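Local coordinates for phosphoheptose isomerase (Neisseria gonorrhoeae, PDB 5I01), which catalyses the zinc-dependent isomerisation of sedoheptulose 7-phosphate to D-glycero-D-manno-heptose 7-phosphate, the first step of heptose synthesis for gonococcal lipooligosaccharide, at the interface of chains A and B. Coordinates in Å, arbitrary orientation; residue numbers count along the deposited sequence, not the author numbering. Chains: chain A/B, Phosphoheptose isomerase.

Contact 1: the interface of chains A and B. Residues chain A 6, 9, 13; chain B 189-190, 193-194.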
# COMPACT_ATOMS: atom_id res chain seq x y z
N LEU A 6 6.12 2.16 34.65
CA LEU A 6 6.37 1.73 33.27
C LEU A 6 7.20 0.45 33.16
O LEU A 6 6.96 -0.36 32.26
CB LEU A 6 7.07 2.86 32.49
CG LEU A 6 6.29 4.15 32.28
CD1 LEU A 6 7.14 5.10 31.45
CD2 LEU A 6 4.95 3.88 31.62
N ARG A 9 4.75 -2.35 34.03
CA ARG A 9 3.82 -2.45 32.90
C ARG A 9 4.45 -3.20 31.73
O ARG A 9 3.83 -4.11 31.21
CB ARG A 9 3.38 -1.06 32.49
CG ARG A 9 2.38 -0.98 31.35
CD ARG A 9 1.98 0.48 31.14
NE ARG A 9 1.04 0.96 32.16
CZ ARG A 9 -0.25 0.61 32.22
NH1 ARG A 9 -0.80 -0.22 31.34
NH2 ARG A 9 -1.00 1.10 33.20
N HIS A 13 3.56 -7.09 30.20
CA HIS A 13 3.35 -7.42 28.78
C HIS A 13 4.08 -8.68 28.33
O HIS A 13 3.46 -9.55 27.71
CB HIS A 13 3.75 -6.27 27.88
CG HIS A 13 2.68 -5.24 27.72
ND1 HIS A 13 1.79 -5.28 26.68
CD2 HIS A 13 2.35 -4.16 28.47
CE1 HIS A 13 0.96 -4.25 26.78
NE2 HIS A 13 1.28 -3.56 27.86
N ASP B 189 1.12 0.91 24.77
CA ASP B 189 0.43 0.88 26.06
C ASP B 189 1.08 1.77 27.12
O ASP B 189 0.38 2.31 27.99
CB ASP B 189 0.31 -0.55 26.58
CG ASP B 189 -0.52 -0.62 27.84
OD1 ASP B 189 -1.72 -0.31 27.77
OD2 ASP B 189 0.04 -0.96 28.91
N CYS B 190 2.40 1.91 27.09
CA CYS B 190 3.07 2.87 27.97
C CYS B 190 2.66 4.30 27.63
O CYS B 190 2.32 5.08 28.52
CB CYS B 190 4.58 2.75 27.89
SG CYS B 190 5.24 1.32 28.75
N SER B 193 -0.98 4.92 28.70
CA SER B 193 -1.14 5.04 30.15
C SER B 193 -0.77 6.42 30.70
O SER B 193 -1.37 6.88 31.67
CB SER B 193 -0.32 3.98 30.88
OG SER B 193 1.05 4.28 30.78
N VAL B 194 0.21 7.09 30.09
CA VAL B 194 0.63 8.43 30.53
C VAL B 194 -0.38 9.53 30.15
O VAL B 194 -0.56 10.48 30.92
CB VAL B 194 2.06 8.77 30.02
CG1 VAL B 194 2.46 10.19 30.38
CG2 VAL B 194 3.05 7.79 30.62

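Contact 2: the interface of chains A and B. Residues chain A 32-33, 186, 190; chain B 6-7, 9-10.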
# COMPACT_ATOMS: atom_id res chain seq x y z
N THR A 32 -2.81 -26.09 13.45
CA THR A 32 -1.75 -25.46 12.64
C THR A 32 -1.19 -26.43 11.58
O THR A 32 -0.96 -26.02 10.43
CB THR A 32 -0.59 -24.87 13.51
OG1 THR A 32 -1.12 -23.93 14.44
CG2 THR A 32 0.44 -24.14 12.66
N VAL A 33 -0.99 -27.69 11.94
CA VAL A 33 -0.56 -28.70 10.97
C VAL A 33 -1.64 -28.90 9.89
O VAL A 33 -1.32 -28.91 8.71
CB VAL A 33 -0.17 -30.05 11.65
CG1 VAL A 33 0.14 -31.12 10.61
CG2 VAL A 33 1.04 -29.87 12.56
N ALA A 186 5.09 -20.55 11.74
CA ALA A 186 5.09 -22.01 11.86
C ALA A 186 4.49 -22.69 10.62
O ALA A 186 4.98 -23.75 10.22
CB ALA A 186 4.33 -22.42 13.11
N CYS A 190 6.52 -25.04 7.81
CA CYS A 190 6.00 -26.37 7.46
C CYS A 190 5.89 -26.57 5.94
O CYS A 190 6.11 -27.68 5.45
CB CYS A 190 4.65 -26.64 8.10
SG CYS A 190 4.76 -26.95 9.86
N LEU B 6 5.64 -32.71 11.06
CA LEU B 6 5.05 -31.37 11.06
C LEU B 6 4.59 -30.94 12.46
O LEU B 6 4.77 -29.77 12.81
CB LEU B 6 3.87 -31.30 10.08
CG LEU B 6 4.21 -31.48 8.60
CD1 LEU B 6 2.95 -31.41 7.76
CD2 LEU B 6 5.20 -30.43 8.13
N GLN B 7 4.01 -31.86 13.23
CA GLN B 7 3.63 -31.63 14.64
C GLN B 7 4.82 -31.20 15.49
O GLN B 7 4.71 -30.28 16.31
CB GLN B 7 3.00 -32.88 15.27
CG GLN B 7 1.52 -33.12 14.94
CD GLN B 7 1.25 -33.90 13.64
OE1 GLN B 7 2.15 -34.53 13.06
NE2 GLN B 7 0.00 -33.86 13.19
N ARG B 9 7.79 -29.93 14.44
CA ARG B 9 8.25 -28.64 13.92
C ARG B 9 7.43 -27.50 14.50
O ARG B 9 8.00 -26.53 15.01
CB ARG B 9 8.14 -28.65 12.39
CG ARG B 9 8.67 -27.41 11.69
CD ARG B 9 8.79 -27.62 10.19
NE ARG B 9 9.86 -28.55 9.82
CZ ARG B 9 11.17 -28.28 9.87
NH1 ARG B 9 11.64 -27.10 10.29
NH2 ARG B 9 12.03 -29.22 9.49
N VAL B 10 6.11 -27.62 14.46
CA VAL B 10 5.23 -26.60 15.03
C VAL B 10 5.47 -26.51 16.54
O VAL B 10 5.61 -25.40 17.08
CB VAL B 10 3.73 -26.89 14.72
CG1 VAL B 10 2.80 -25.96 15.51
CG2 VAL B 10 3.45 -26.73 13.24

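Contact 1: the interface of chains A and B
A:Leu6, A:Arg9 and A:His13 lie along one side of the N-terminal helix 6-27 and meet B:Asp189, B:Cys190 and B:Ser193 of helix 173-194, the two helices running roughly antiparallel. The polar centre is the carboxylate oxygen OD2 of B:Asp189, which accepts from two side chains of chain A. The guanidinium nitrogen NH1 of A:Arg9 forms a salt-bridging hydrogen bond with OD2 of B:Asp189 at 2.7 Å. This donor arrives on the syn side, near the carboxylate plane, and OD2 lies at the edge of the guanidinium; the two planes are turned well apart. The imidazole NE2 of A:His13 stands 3.1 Å from the same OD2 of B:Asp189 in an almost straight hydrogen bond, 174° at the hydrogen. OD2 lies in the plane of the ring, but the ring approaches it from above the carboxylate. OD2 is thus held by an arginine close to the carboxylate plane and a histidine well above it, on opposite sides, and the two donors may favour a charged carboxylate.

A:Arg9 leaves its helix with CG trans to the backbone N (chi1 -178°) and then bends at chi3 (-77°), carrying the guanidinium over B:Ser193. The CB of B:Ser193 sits beneath one face near the rim, 3.6 Å from CZ of A:Arg9. The OG hydroxyl of B:Ser193 donates to the carbonyl O of B:Cys190 at 2.7 Å and also lies beside NE of A:Arg9, while CB lies against the face. The apolar end is made by A:Leu6, whose CD2 branch touches B:Cys190 at both CB and SG, the latter 3.9 Å away. Combining a salt bridge and a histidine hydrogen bond with a small apolar contact, this helix-helix patch fastens the N-terminal helix of one subunit to the last helix of its neighbour within the homotetramer.

Contact 2: the interface of chains A and B
B:Val10 points its CG2 methyl at the sulfur of A:Cys190, 3.6 Å from SG, in a mainly apolar helix-packing patch of the subunit interface. The N-terminal helix 6-24 of chain B lies here over two helices of chain A, 29-44 and 173-193. The same CG2 of B:Val10 also reaches CG2 of A:Val33 and CG2 of A:Thr32, both 4.0 Å away, and so wedges between the two helices. Its other methyl, CG1, rests on CB and CG2 of A:Thr32.

A:Val33 uses both of its branches. CG1 packs against CB of B:Leu6 at 3.8 Å. CG2 presses on the backbone at the start of the partner helix, 3.6 Å from N of B:Gln7. The side chains of A:Val33 and B:Gln7 cross at about a right angle, and a bend at chi2 (87°) turns the glutamine amide so that its NE2 lies beside CG1 of A:Val33. B:Leu6 is likewise shared between the helices: CB and CD1 lie on A:Val33, whereas CD2 meets A:Cys190 in the twin of the leucine-cysteine packing of contact 1.

Farther out, the aliphatic CD of B:Arg9 skims CA and SG of A:Cys190 at the rim, with its guanidinium directed away from this patch. A:Ala186, one turn back from the cysteine, adds little contact surface. Its carbonyl may help to orient the thiol. A:Cys190 holds its sulfur opposite the carbonyl carbon (chi1 -73°), from where SG lies 3.2 Å from the carbonyl O of A:Ala186 in a weak hydrogen bond.

Contact 1 and contact 2 lie about 34 Å apart, measured between the centres of their C-alpha atoms, at opposite ends of one two-fold interface. Each joins the N-terminal helix of one subunit to the C-terminal helix of the other, with the chains exchanged; Leu6, Arg9 and Cys190 appear in both. Contact 1 adds the Asp189 salt bridge and histidine bond to this packing, contact 2 the valines and helix 29-44. Each subunit lays its N-terminal helix on the other, a reciprocal tie. Because the C-terminal helix also carries the zinc ligand His185, this packing could help to steady the metal site.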